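Local coordinates for aspartate semialdehyde dehydrogenase (Francisella tularensis subsp. tularensis, PDB 4WOJ), which probably catalyses the NADPH-dependent reductive dephosphorylation of aspartyl-4-phosphate to aspartate semialdehyde, a shared step in lysine, methionine and threonine biosynthesis, at residues Gly17-Val22 / Leu76-Gly81; Thr39-Ser44 / Ser70-Leu75; Tyr64-Leu69 / His88-Glu93; Glu82-Ile87 / Ser105-Asp110; Phe99-Ala104 / Arg362-Ile367. One frame throughout, in Å; residues are numbered along the deposited sequence.

Contact 1. Residues Gly17-Val22 / Leu76-Gly81; sequences GMVGSV and LSCQGG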
# COMPACT_ATOMS: atom_id res chain seq x y z
N GLY B 17 17.66 7.39 19.93
CA GLY B 17 16.85 7.30 18.72
C GLY B 17 15.39 6.93 18.99
O GLY B 17 14.92 6.97 20.12
N MET B 18 14.69 6.55 17.93
CA MET B 18 13.23 6.42 18.04
C MET B 18 12.82 5.16 18.77
O MET B 18 12.00 5.23 19.66
CB MET B 18 12.57 6.44 16.66
CG MET B 18 12.74 7.76 15.97
SD MET B 18 11.99 7.73 14.34
CE MET B 18 10.63 8.83 14.73
N VAL B 19 13.38 4.03 18.38
CA VAL B 19 13.06 2.76 19.02
C VAL B 19 13.42 2.94 20.49
O VAL B 19 12.65 2.59 21.39
CB VAL B 19 13.87 1.59 18.42
CG1 VAL B 19 13.62 0.29 19.20
CG2 VAL B 19 13.51 1.38 16.96
N GLY B 20 14.61 3.49 20.70
CA GLY B 20 15.17 3.74 22.04
C GLY B 20 14.35 4.66 22.93
O GLY B 20 14.22 4.39 24.12
N SER B 21 13.77 5.71 22.39
CA SER B 21 12.88 6.55 23.21
C SER B 21 11.60 5.82 23.53
O SER B 21 11.02 5.95 24.61
CB SER B 21 12.51 7.85 22.50
OG SER B 21 13.52 8.22 21.62
N VAL B 22 11.13 5.04 22.56
CA VAL B 22 9.88 4.34 22.75
C VAL B 22 10.10 3.26 23.82
O VAL B 22 9.23 3.03 24.66
CB VAL B 22 9.36 3.83 21.42
CG1 VAL B 22 8.18 2.88 21.63
CG2 VAL B 22 8.95 5.03 20.56
N LEU B 76 21.60 -3.86 26.22
CA LEU B 76 20.44 -3.78 25.34
C LEU B 76 20.64 -2.69 24.29
O LEU B 76 20.63 -1.48 24.61
CB LEU B 76 19.19 -3.53 26.18
CG LEU B 76 17.88 -3.88 25.49
CD1 LEU B 76 16.82 -4.10 26.55
CD2 LEU B 76 17.46 -2.79 24.50
N SER B 77 20.78 -3.11 23.04
CA SER B 77 21.15 -2.18 21.95
C SER B 77 20.01 -1.92 20.99
O SER B 77 19.42 -2.85 20.47
CB SER B 77 22.37 -2.70 21.17
OG SER B 77 22.74 -1.75 20.18
N CYS B 78 19.71 -0.65 20.78
CA CYS B 78 18.90 -0.19 19.68
C CYS B 78 19.80 0.59 18.71
O CYS B 78 19.33 1.40 17.91
CB CYS B 78 17.79 0.73 20.17
SG CYS B 78 16.72 -0.02 21.40
N GLN B 79 21.10 0.33 18.79
CA GLN B 79 22.06 1.18 18.11
C GLN B 79 22.04 0.95 16.61
O GLN B 79 22.00 1.90 15.84
CB GLN B 79 23.47 0.96 18.67
CG GLN B 79 24.48 2.02 18.24
CD GLN B 79 24.01 3.42 18.54
OE1 GLN B 79 23.76 3.76 19.69
NE2 GLN B 79 23.88 4.24 17.51
N GLY B 80 22.08 -0.32 16.21
CA GLY B 80 22.16 -0.69 14.81
C GLY B 80 23.16 -1.80 14.58
O GLY B 80 23.93 -2.16 15.48
N GLY B 81 23.14 -2.35 13.37
CA GLY B 81 24.02 -3.42 12.96
C GLY B 81 25.48 -3.02 12.78
O GLY B 81 26.37 -3.84 13.02
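A single thiol carries one whole side of this contact: Cys78 touches both Val19 and Gly20, and no other residue of 76-81 meets 17-22. Its SG lies 3.8 Å from Val19 CG1, an apolar touch, and 4.1 Å from Gly20 CA, so one sulfur rests at once on a side-chain methyl and on bare helix backbone. The second touch reflects a close backbone approach, with Gly20 CA only 5.9 Å from Cys78 CA. Rotation about the first side-chain bond of Val19 (chi1 174°) sets CG1 opposite the backbone N, on the flank that faces the sulfur. Around Cys78 the chain leaves strand 74-77 through an ST turn, in which Ser77 OG accepts from Gln79 N at 3.0 Å. Val19 also packs on Ala357 and Ala358 of helix 354-369, while Met18 meets Leu199 of the second subunit. Gly17, the N-cap of helix 18-30, and Gly20 are the last two glycines of a GxxGxxG sequence. A glycine-rich helix start set beside the C-terminal end of a neighbouring parallel strand is the hallmark of a Rossmann nucleotide-binding site, consistent with NADP use by this family.

Contact 2. Residues Thr39-Ser44 / Ser70-Leu75; sequences TFFSTS and SSMDIL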
# COMPACT_ATOMS: atom_id res chain seq x y z
N THR B 39 22.68 1.61 33.41
CA THR B 39 23.78 2.44 32.98
C THR B 39 23.53 2.80 31.53
O THR B 39 23.18 1.95 30.74
CB THR B 39 25.11 1.71 33.16
OG1 THR B 39 25.31 1.44 34.55
CG2 THR B 39 26.26 2.53 32.62
N PHE B 40 23.76 4.06 31.20
CA PHE B 40 23.38 4.58 29.92
C PHE B 40 24.59 4.93 29.09
O PHE B 40 25.35 5.84 29.43
CB PHE B 40 22.45 5.79 30.11
CG PHE B 40 21.07 5.38 30.52
CD1 PHE B 40 20.16 4.93 29.56
CD2 PHE B 40 20.71 5.32 31.86
CE1 PHE B 40 18.90 4.51 29.93
CE2 PHE B 40 19.46 4.86 32.23
CZ PHE B 40 18.55 4.47 31.26
N PHE B 41 24.76 4.21 27.98
CA PHE B 41 25.93 4.34 27.14
C PHE B 41 25.72 5.28 25.98
O PHE B 41 24.60 5.49 25.51
CB PHE B 41 26.35 3.00 26.60
CG PHE B 41 26.97 2.14 27.64
CD1 PHE B 41 26.21 1.26 28.37
CD2 PHE B 41 28.33 2.24 27.91
CE1 PHE B 41 26.80 0.46 29.33
CE2 PHE B 41 28.92 1.45 28.87
CZ PHE B 41 28.15 0.56 29.59
N SER B 42 26.82 5.86 25.54
CA SER B 42 26.72 6.95 24.60
C SER B 42 27.95 6.98 23.73
O SER B 42 28.96 6.34 24.02
CB SER B 42 26.55 8.28 25.33
OG SER B 42 25.86 9.20 24.52
N THR B 43 27.81 7.70 22.63
CA THR B 43 28.94 7.95 21.76
C THR B 43 29.20 9.42 21.59
O THR B 43 29.82 9.82 20.63
CB THR B 43 28.71 7.33 20.36
OG1 THR B 43 28.24 5.98 20.50
CG2 THR B 43 30.00 7.36 19.54
N SER B 44 28.74 10.26 22.50
CA SER B 44 29.16 11.65 22.39
C SER B 44 29.43 12.29 23.72
O SER B 44 30.58 12.56 24.06
CB SER B 44 28.18 12.50 21.56
OG SER B 44 26.97 12.79 22.23
N SER B 70 31.75 -4.42 29.57
CA SER B 70 32.03 -5.73 30.20
C SER B 70 31.47 -5.94 31.60
O SER B 70 31.16 -7.06 31.99
CB SER B 70 33.54 -5.96 30.28
OG SER B 70 34.13 -5.95 28.99
N SER B 71 31.35 -4.87 32.36
CA SER B 71 30.84 -4.98 33.74
C SER B 71 29.31 -5.14 33.81
O SER B 71 28.80 -5.62 34.82
CB SER B 71 31.24 -3.75 34.55
OG SER B 71 31.00 -2.60 33.75
N MET B 72 28.59 -4.74 32.76
CA MET B 72 27.13 -4.94 32.71
C MET B 72 26.82 -6.44 32.61
O MET B 72 27.49 -7.19 31.92
CB MET B 72 26.49 -4.21 31.53
CG MET B 72 26.70 -2.70 31.49
SD MET B 72 25.82 -1.79 32.78
CE MET B 72 27.20 -1.57 33.92
N ASP B 73 25.81 -6.86 33.36
CA ASP B 73 25.28 -8.21 33.30
C ASP B 73 24.48 -8.46 32.01
O ASP B 73 24.38 -9.60 31.51
CB ASP B 73 24.38 -8.43 34.50
CG ASP B 73 25.15 -8.47 35.79
OD1 ASP B 73 25.87 -9.47 35.99
OD2 ASP B 73 25.08 -7.48 36.58
N ILE B 74 23.92 -7.37 31.50
CA ILE B 74 23.03 -7.37 30.37
C ILE B 74 23.19 -6.05 29.63
O ILE B 74 23.17 -4.98 30.23
CB ILE B 74 21.54 -7.48 30.80
CG1 ILE B 74 21.29 -8.77 31.59
CG2 ILE B 74 20.62 -7.43 29.58
CD1 ILE B 74 19.84 -8.97 31.99
N LEU B 75 23.31 -6.14 28.31
CA LEU B 75 23.35 -4.96 27.46
C LEU B 75 22.20 -5.02 26.48
O LEU B 75 21.84 -6.09 25.99
CB LEU B 75 24.67 -4.88 26.70
CG LEU B 75 25.92 -4.76 27.59
CD1 LEU B 75 27.15 -5.02 26.75
CD2 LEU B 75 25.98 -3.39 28.26
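Met72 meets Thr39 and Phe41 together, and the contacts sort into sulfur, aromatic-edge and aliphatic kinds. Of the sulfur contacts, the tightest puts Met72 SD 3.6 Å from Thr39 CB. The same sulfur makes a Met-aromatic contact, 5.5 Å from the centroid of the Phe41 ring and 80° off the ring normal, which places it at the rim and not over a face. Beyond the sulfur, the methyl CE of Met72 touches Thr39 OG1 at 3.6 Å; two bends in the methionine chain, chi2 -69° and chi3 99°, fold its end back onto the threonine instead of letting it run straight on. Aromatic-edge packing continues with Met72 CG, which lies near the ring plane, 3.8 Å from Phe41 CE1 and 4.0 Å from Phe41 CZ, the ring and the methionine chain running past one another head to tail. The aliphatic part is Leu75 CD2, 4.1 Å from Phe41 CE1, the leucine lying roughly perpendicular to the phenylalanine. Leu69 of helix 66-70 packs on both Phe41 and Leu75. Strand 8-13 runs between strands 36-42 and 74-77, so these side chains meet across an intervening strand, on the face that helix 66-70 covers. Such a bridge is part of the hydrophobic core between sheet and helices in a Rossmann fold.

Contact 3. Residues Tyr64-Leu69 / His88-Glu93; sequences YSIDQL and HHKLRE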
# COMPACT_ATOMS: atom_id res chain seq x y z
N TYR B 64 31.68 2.58 23.06
CA TYR B 64 32.80 1.83 22.48
C TYR B 64 33.85 1.37 23.49
O TYR B 64 34.77 0.62 23.15
CB TYR B 64 33.45 2.65 21.36
CG TYR B 64 32.51 2.82 20.19
CD1 TYR B 64 32.33 1.79 19.27
CD2 TYR B 64 31.76 3.98 20.05
CE1 TYR B 64 31.43 1.93 18.22
CE2 TYR B 64 30.87 4.13 19.01
CZ TYR B 64 30.70 3.11 18.10
OH TYR B 64 29.81 3.28 17.06
N SER B 65 33.73 1.81 24.73
CA SER B 65 34.65 1.31 25.75
C SER B 65 34.27 -0.10 26.08
O SER B 65 33.17 -0.34 26.60
CB SER B 65 34.65 2.14 27.02
OG SER B 65 35.15 1.36 28.10
N ILE B 66 35.19 -1.01 25.81
CA ILE B 66 34.98 -2.45 26.01
C ILE B 66 35.04 -2.86 27.48
O ILE B 66 34.53 -3.92 27.86
CB ILE B 66 36.03 -3.26 25.22
CG1 ILE B 66 35.94 -2.94 23.72
CG2 ILE B 66 35.88 -4.76 25.48
CD1 ILE B 66 34.60 -3.28 23.09
N ASP B 67 35.70 -2.06 28.30
CA ASP B 67 35.84 -2.39 29.72
C ASP B 67 34.54 -2.09 30.44
O ASP B 67 34.07 -2.89 31.22
CB ASP B 67 36.98 -1.59 30.37
CG ASP B 67 38.31 -2.32 30.31
OD1 ASP B 67 38.60 -2.95 29.26
OD2 ASP B 67 39.07 -2.25 31.30
N GLN B 68 34.01 -0.91 30.17
CA GLN B 68 32.80 -0.42 30.85
C GLN B 68 31.61 -1.30 30.50
O GLN B 68 30.85 -1.68 31.38
CB GLN B 68 32.54 1.05 30.48
CG GLN B 68 33.63 2.00 31.01
CD GLN B 68 33.27 3.49 30.88
OE1 GLN B 68 33.09 4.04 29.78
NE2 GLN B 68 33.18 4.15 32.02
N LEU B 69 31.49 -1.65 29.22
CA LEU B 69 30.43 -2.56 28.75
C LEU B 69 30.53 -3.93 29.44
O LEU B 69 29.53 -4.49 29.87
CB LEU B 69 30.51 -2.77 27.24
CG LEU B 69 30.12 -1.63 26.31
CD1 LEU B 69 30.52 -1.99 24.89
CD2 LEU B 69 28.63 -1.34 26.38
N HIS B 88 29.99 -6.35 19.27
CA HIS B 88 29.53 -7.56 19.92
C HIS B 88 30.63 -8.63 19.94
O HIS B 88 30.82 -9.28 20.97
CB HIS B 88 28.26 -8.06 19.23
CG HIS B 88 27.81 -9.41 19.68
ND1 HIS B 88 28.17 -10.55 19.01
CD2 HIS B 88 27.04 -9.80 20.72
CE1 HIS B 88 27.65 -11.60 19.63
NE2 HIS B 88 26.96 -11.17 20.67
N HIS B 89 31.35 -8.78 18.84
CA HIS B 89 32.39 -9.81 18.75
C HIS B 89 33.57 -9.52 19.69
O HIS B 89 34.11 -10.45 20.32
CB HIS B 89 32.89 -9.99 17.31
CG HIS B 89 33.65 -8.82 16.78
ND1 HIS B 89 33.03 -7.68 16.30
CD2 HIS B 89 34.98 -8.61 16.65
CE1 HIS B 89 33.95 -6.82 15.90
NE2 HIS B 89 35.14 -7.36 16.10
N LYS B 90 33.95 -8.25 19.79
CA LYS B 90 34.99 -7.81 20.74
C LYS B 90 34.70 -8.19 22.19
O LYS B 90 35.60 -8.56 22.94
CB LYS B 90 35.19 -6.30 20.69
CG LYS B 90 35.85 -5.78 19.42
CD LYS B 90 36.12 -4.28 19.54
CE LYS B 90 36.17 -3.56 18.20
NZ LYS B 90 36.83 -4.31 17.09
N LEU B 91 33.43 -8.08 22.58
CA LEU B 91 32.99 -8.47 23.91
C LEU B 91 33.11 -9.97 24.15
O LEU B 91 33.55 -10.39 25.21
CB LEU B 91 31.55 -8.04 24.17
CG LEU B 91 31.33 -6.53 24.26
CD1 LEU B 91 29.86 -6.18 24.15
CD2 LEU B 91 31.92 -5.98 25.56
N ARG B 92 32.68 -10.78 23.19
CA ARG B 92 32.76 -12.24 23.39
C ARG B 92 34.23 -12.67 23.34
O ARG B 92 34.68 -13.46 24.17
CB ARG B 92 31.92 -13.02 22.37
CG ARG B 92 30.41 -12.76 22.42
CD ARG B 92 29.75 -13.30 23.68
NE ARG B 92 28.31 -13.04 23.65
CZ ARG B 92 27.56 -12.74 24.71
NH1 ARG B 92 28.09 -12.68 25.94
NH2 ARG B 92 26.26 -12.51 24.56
N GLU B 93 34.96 -12.12 22.37
CA GLU B 93 36.43 -12.26 22.26
C GLU B 93 37.16 -11.86 23.55
O GLU B 93 38.20 -12.41 23.87
CB GLU B 93 36.98 -11.40 21.12
CG GLU B 93 36.80 -11.97 19.71
CD GLU B 93 37.33 -11.03 18.64
OE1 GLU B 93 37.69 -9.87 18.99
OE2 GLU B 93 37.41 -11.44 17.46
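Leu91 reaches Ile66 and Leu69 because its first torsion (chi1 -68°) puts CG opposite its carbonyl carbon, from where CD2 extends to the short helix 66-70. Ile66 answers with two like turns, chi1 -59° and chi2 -61°: the first leaves CG2 opposite its backbone N, and the second swings CD1 toward the neighbouring helix. The two branches thereby take different partners. CG2 stands 4.1 Å from Leu91 CD2, whereas CD1 lies 3.9 Å from Lys90 CB and 4.0 Å from Lys90 CD, so that the isoleucine lies across the lysine's aliphatic stem. One methyl, Leu91 CD2, is the hub of the inner part; besides Ile66 it touches Leu69 CB at 3.9 Å and approaches Ile66 O at 4.0 Å. All these meetings are van der Waals in kind, with the buried leucines inside and the lysine stem at the margin, its amino end leading away. Helix 66-70 is started by Ser65, the N-cap, whose OG accepts from Gln68 N over a rather long 3.3 Å. Leu69 goes on to Phe41 and Leu91 to Trp100, which puts both helices on the same face of the parallel sheet. Neighbouring helices laid side by side over one sheet face, here with helix 81-93 forming the beta-alpha-beta crossover from strand 74-77 to strand 99-102, are characteristic of the Rossmann fold.

Contact 4. Residues Glu82-Ile87 / Ser105-Asp110; sequences EYTKEI and STLRLD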
# COMPACT_ATOMS: atom_id res chain seq x y z
N GLU B 82 25.74 -1.78 12.37
CA GLU B 82 27.15 -1.30 12.28
C GLU B 82 27.81 -1.37 13.66
O GLU B 82 28.98 -1.71 13.79
CB GLU B 82 27.29 0.13 11.73
CG GLU B 82 26.87 0.31 10.28
CD GLU B 82 27.67 1.41 9.57
OE1 GLU B 82 27.28 2.59 9.68
OE2 GLU B 82 28.69 1.08 8.91
N TYR B 83 27.02 -1.06 14.68
CA TYR B 83 27.50 -1.05 16.05
C TYR B 83 27.59 -2.44 16.60
O TYR B 83 28.52 -2.77 17.31
CB TYR B 83 26.57 -0.21 16.94
CG TYR B 83 26.99 -0.17 18.40
CD1 TYR B 83 27.90 0.77 18.86
CD2 TYR B 83 26.47 -1.07 19.33
CE1 TYR B 83 28.26 0.82 20.20
CE2 TYR B 83 26.84 -1.03 20.66
CZ TYR B 83 27.73 -0.09 21.10
OH TYR B 83 28.10 -0.04 22.43
N THR B 84 26.61 -3.26 16.29
CA THR B 84 26.67 -4.64 16.74
C THR B 84 27.86 -5.32 16.10
O THR B 84 28.52 -6.15 16.71
CB THR B 84 25.40 -5.42 16.37
OG1 THR B 84 24.26 -4.73 16.90
CG2 THR B 84 25.45 -6.84 16.93
N LYS B 85 28.13 -4.94 14.86
CA LYS B 85 29.25 -5.48 14.11
C LYS B 85 30.60 -5.09 14.66
O LYS B 85 31.52 -5.91 14.73
CB LYS B 85 29.16 -5.08 12.66
CG LYS B 85 28.68 -6.23 11.81
CD LYS B 85 28.94 -5.95 10.34
CE LYS B 85 27.64 -5.62 9.62
NZ LYS B 85 27.78 -4.43 8.74
N GLU B 86 30.72 -3.84 15.06
CA GLU B 86 31.96 -3.37 15.63
C GLU B 86 32.21 -4.09 16.95
O GLU B 86 33.33 -4.48 17.25
CB GLU B 86 31.85 -1.86 15.88
CG GLU B 86 32.92 -1.26 16.79
CD GLU B 86 33.96 -0.50 16.00
OE1 GLU B 86 33.57 0.21 15.04
OE2 GLU B 86 35.16 -0.62 16.33
N ILE B 87 31.17 -4.27 17.73
CA ILE B 87 31.37 -4.39 19.16
C ILE B 87 31.00 -5.68 19.80
O ILE B 87 31.60 -6.04 20.82
CB ILE B 87 30.65 -3.28 19.93
CG1 ILE B 87 31.60 -2.11 20.06
CG2 ILE B 87 30.28 -3.74 21.34
CD1 ILE B 87 30.90 -0.79 20.13
N SER B 105 19.58 -6.62 13.03
CA SER B 105 19.31 -7.92 12.40
C SER B 105 20.49 -8.84 12.24
O SER B 105 20.36 -10.00 11.80
CB SER B 105 18.75 -7.67 11.02
OG SER B 105 19.65 -6.85 10.31
N THR B 106 21.65 -8.30 12.60
CA THR B 106 22.95 -8.90 12.34
C THR B 106 23.01 -10.33 12.83
O THR B 106 23.39 -11.25 12.11
CB THR B 106 24.02 -8.11 13.09
OG1 THR B 106 23.73 -6.70 12.99
CG2 THR B 106 25.36 -8.37 12.53
N LEU B 107 22.60 -10.51 14.08
CA LEU B 107 22.70 -11.80 14.73
C LEU B 107 21.48 -12.70 14.59
O LEU B 107 21.50 -13.80 15.11
CB LEU B 107 23.03 -11.59 16.21
CG LEU B 107 24.37 -10.88 16.47
CD1 LEU B 107 24.51 -10.39 17.91
CD2 LEU B 107 25.54 -11.79 16.11
N ARG B 108 20.43 -12.25 13.89
CA ARG B 108 19.13 -12.95 13.89
C ARG B 108 19.14 -14.42 13.62
O ARG B 108 18.37 -15.17 14.25
CB ARG B 108 18.14 -12.33 12.91
CG ARG B 108 17.45 -11.13 13.50
CD ARG B 108 16.33 -10.63 12.64
NE ARG B 108 16.10 -9.27 13.06
CZ ARG B 108 15.77 -8.26 12.27
NH1 ARG B 108 15.60 -8.44 10.96
NH2 ARG B 108 15.61 -7.07 12.82
N LEU B 109 20.02 -14.84 12.70
CA LEU B 109 19.98 -16.22 12.19
C LEU B 109 21.15 -17.13 12.62
O LEU B 109 21.25 -18.25 12.13
CB LEU B 109 19.79 -16.22 10.65
CG LEU B 109 18.70 -15.25 10.17
CD1 LEU B 109 18.64 -15.14 8.66
CD2 LEU B 109 17.32 -15.61 10.74
N ASP B 110 22.00 -16.68 13.54
CA ASP B 110 23.02 -17.57 14.12
C ASP B 110 22.33 -18.65 14.92
O ASP B 110 21.30 -18.40 15.53
CB ASP B 110 23.98 -16.80 15.04
CG ASP B 110 25.11 -17.68 15.66
OD1 ASP B 110 24.98 -18.93 15.69
OD2 ASP B 110 26.14 -17.13 16.12
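Thr84 and Thr106 mark the closest backbone approach, 7.2 Å between their CA atoms, where helix 81-93 passes a loop built of two overlapping type I turns, Ser105 to Arg108 and Leu107 to Asp110. On the helix, Thr84 divides its two branches. Its chi1 of -55° sets CG2 opposite the backbone N and sends that methyl to Leu107 CD1, 3.8 Å away, the two side chains meeting at a slant. OG1 is placed beside the backbone N and is hydrogen-bonded to Asp102 OD2 and to Gly80 O, so this polar end is tied to strand 99-102 and to the residue just before its own helix. What Thr84 presents to Thr106 is carbon: CB lies 4.0 Å from Thr106 OG1. At the next residue, the stem of Lys85 passes at a slant over the loop, and its CG touches Thr106 CG2 at 4.0 Å. The first turn is closed by Arg108 N bonding to Ser105 O over 3.1 Å, and Ser105 CB lies over the centre of one face of the Arg108 guanidinium. That arginine also forms a salt bridge with Glu250 and donates through NE to Gly138 O. Across the interface, then, the touches are van der Waals in kind, two between carbons and one of carbon on a hydroxyl oxygen; the polar groups named here are bonded outside the interface, Thr84 to Asp102 and Gly80, Arg108 to Glu250 and Gly138.

Contact 5. Residues Phe99-Ala104 / Arg362-Ile367; sequences FWIDAA and RRVLNI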
# COMPACT_ATOMS: atom_id res chain seq x y z
N PHE B 99 24.18 -11.30 28.82
CA PHE B 99 23.11 -11.29 27.83
C PHE B 99 23.13 -10.07 26.93
O PHE B 99 23.20 -8.93 27.38
CB PHE B 99 21.75 -11.36 28.51
CG PHE B 99 21.54 -12.60 29.31
CD1 PHE B 99 21.90 -12.64 30.65
CD2 PHE B 99 20.92 -13.69 28.75
CE1 PHE B 99 21.67 -13.77 31.42
CE2 PHE B 99 20.69 -14.81 29.50
CZ PHE B 99 21.05 -14.86 30.84
N TRP B 100 23.06 -10.34 25.65
CA TRP B 100 23.04 -9.32 24.63
C TRP B 100 21.64 -9.36 24.01
O TRP B 100 21.26 -10.34 23.35
CB TRP B 100 24.10 -9.62 23.58
CG TRP B 100 24.13 -8.71 22.43
CD1 TRP B 100 23.49 -8.88 21.26
CD2 TRP B 100 24.89 -7.50 22.31
NE1 TRP B 100 23.77 -7.84 20.41
CE2 TRP B 100 24.64 -6.99 21.03
CE3 TRP B 100 25.75 -6.80 23.16
CZ2 TRP B 100 25.21 -5.79 20.57
CZ3 TRP B 100 26.34 -5.62 22.70
CH2 TRP B 100 26.06 -5.12 21.43
N ILE B 101 20.87 -8.32 24.28
CA ILE B 101 19.54 -8.16 23.69
C ILE B 101 19.71 -7.10 22.61
O ILE B 101 20.22 -6.02 22.87
CB ILE B 101 18.49 -7.76 24.75
CG1 ILE B 101 18.32 -8.86 25.79
CG2 ILE B 101 17.14 -7.51 24.10
CD1 ILE B 101 17.81 -8.37 27.12
N ASP B 102 19.27 -7.40 21.40
CA ASP B 102 19.54 -6.51 20.26
C ASP B 102 18.37 -6.35 19.32
O ASP B 102 17.69 -7.35 19.00
CB ASP B 102 20.69 -7.12 19.46
CG ASP B 102 21.38 -6.10 18.55
OD1 ASP B 102 20.81 -4.99 18.29
OD2 ASP B 102 22.51 -6.44 18.10
N ALA B 103 18.19 -5.13 18.84
CA ALA B 103 17.19 -4.82 17.77
C ALA B 103 17.68 -5.09 16.35
O ALA B 103 16.90 -5.53 15.47
CB ALA B 103 16.70 -3.39 17.86
N ALA B 104 18.96 -4.84 16.12
CA ALA B 104 19.53 -4.97 14.79
C ALA B 104 19.44 -6.42 14.33
O ALA B 104 19.23 -7.32 15.12
CB ALA B 104 20.97 -4.48 14.79
N ARG B 362 12.06 -5.07 25.48
CA ARG B 362 11.62 -4.82 26.86
C ARG B 362 11.10 -6.06 27.53
O ARG B 362 11.40 -6.31 28.68
CB ARG B 362 10.50 -3.77 26.89
CG ARG B 362 10.12 -3.32 28.29
CD ARG B 362 8.88 -2.41 28.31
NE ARG B 362 7.63 -3.13 28.08
CZ ARG B 362 6.99 -3.88 28.98
NH1 ARG B 362 5.86 -4.49 28.66
NH2 ARG B 362 7.48 -4.05 30.19
N ARG B 363 10.31 -6.83 26.83
CA ARG B 363 9.68 -7.99 27.45
C ARG B 363 10.65 -9.17 27.69
O ARG B 363 10.51 -9.92 28.64
CB ARG B 363 8.45 -8.42 26.62
CG ARG B 363 7.29 -7.40 26.69
CD ARG B 363 6.16 -7.80 25.74
NE ARG B 363 5.66 -9.11 26.15
CZ ARG B 363 4.62 -9.32 26.95
NH1 ARG B 363 3.89 -8.31 27.45
NH2 ARG B 363 4.28 -10.55 27.24
N VAL B 364 11.64 -9.33 26.82
CA VAL B 364 12.61 -10.39 27.01
C VAL B 364 13.60 -10.01 28.10
O VAL B 364 14.04 -10.86 28.88
CB VAL B 364 13.29 -10.79 25.70
CG1 VAL B 364 14.31 -9.77 25.22
CG2 VAL B 364 13.90 -12.19 25.86
N LEU B 365 13.92 -8.73 28.19
CA LEU B 365 14.68 -8.22 29.33
C LEU B 365 14.07 -8.68 30.64
O LEU B 365 14.79 -9.15 31.53
CB LEU B 365 14.71 -6.69 29.31
CG LEU B 365 15.40 -6.03 30.49
CD1 LEU B 365 16.86 -6.45 30.62
CD2 LEU B 365 15.29 -4.50 30.41
N ASN B 366 12.75 -8.56 30.74
CA ASN B 366 12.01 -8.98 31.93
C ASN B 366 12.08 -10.44 32.24
O ASN B 366 12.07 -10.82 33.42
CB ASN B 366 10.56 -8.57 31.82
CG ASN B 366 10.36 -7.10 32.09
OD1 ASN B 366 11.19 -6.45 32.70
ND2 ASN B 366 9.26 -6.56 31.61
N ILE B 367 12.11 -11.26 31.20
CA ILE B 367 12.22 -12.71 31.34
C ILE B 367 13.62 -13.06 31.83
O ILE B 367 13.79 -13.88 32.71
CB ILE B 367 11.92 -13.40 30.00
CG1 ILE B 367 10.44 -13.20 29.64
CG2 ILE B 367 12.20 -14.90 30.07
CD1 ILE B 367 10.12 -13.49 28.19
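The interface between the Rossmann sheet and the C-terminal helix 354-369, which returns to the nucleotide-binding domain from the far end of the chain, is formed here by Ile101 with Val364 and Leu365. Ile101 and Val364 point end-on at one another, CG2 of the isoleucine 3.8 Å from CG1 of the valine. Val364 holds that methyl between its backbone N and carbonyl carbon (chi1 74°), a crowded setting that aims it at the strand. The longer branch of Ile101 passes on to the next residue: its CD1 lies 3.8 Å from Leu365 CA, on the helix backbone itself, and 4.1 Å from Leu365 CD1. Trp100 and Asp102, on either side of Ile101 in the strand, face the other way. Trp100 NE1 donates to Asp102 OD2 at 3.0 Å, striking the oxygen 38° out of the carboxylate plane, while Asp102 OD1 accepts from Ala104 N at 2.9 Å in an Asx turn that ends the strand. Ile125 of helix 118-130 also packs on Val364, and Met27 of helix 18-30 on Leu365. A central parallel strand with helices against both faces is the three-layer alpha/beta sandwich of the Rossmann fold, here completed by the chain's last helix.

In the fold
From the N terminus, contact 1 closes the first loop, bringing residues 76-81 back to the start of helix 18-30. Contact 2, joining 39-44 to 70-75, is nested within that loop. Contact 3 opens inside both at 64-69 and closes beyond them at 88-93, so it crosses each. Contact 4 begins at 82-87 on the same helix, crosses contact 3 and is in series with contacts 1 and 2. Contact 5 opens at 99-104, inside the loop of contact 4, crosses it and closes only at 362-367. Strands 74-77 and 99-102, neighbours in the sheet, join contacts 1 and 2 to contact 5 through backbone hydrogen bonds; contacts 2 and 3 lie on one sheet face and contact 5 on the other.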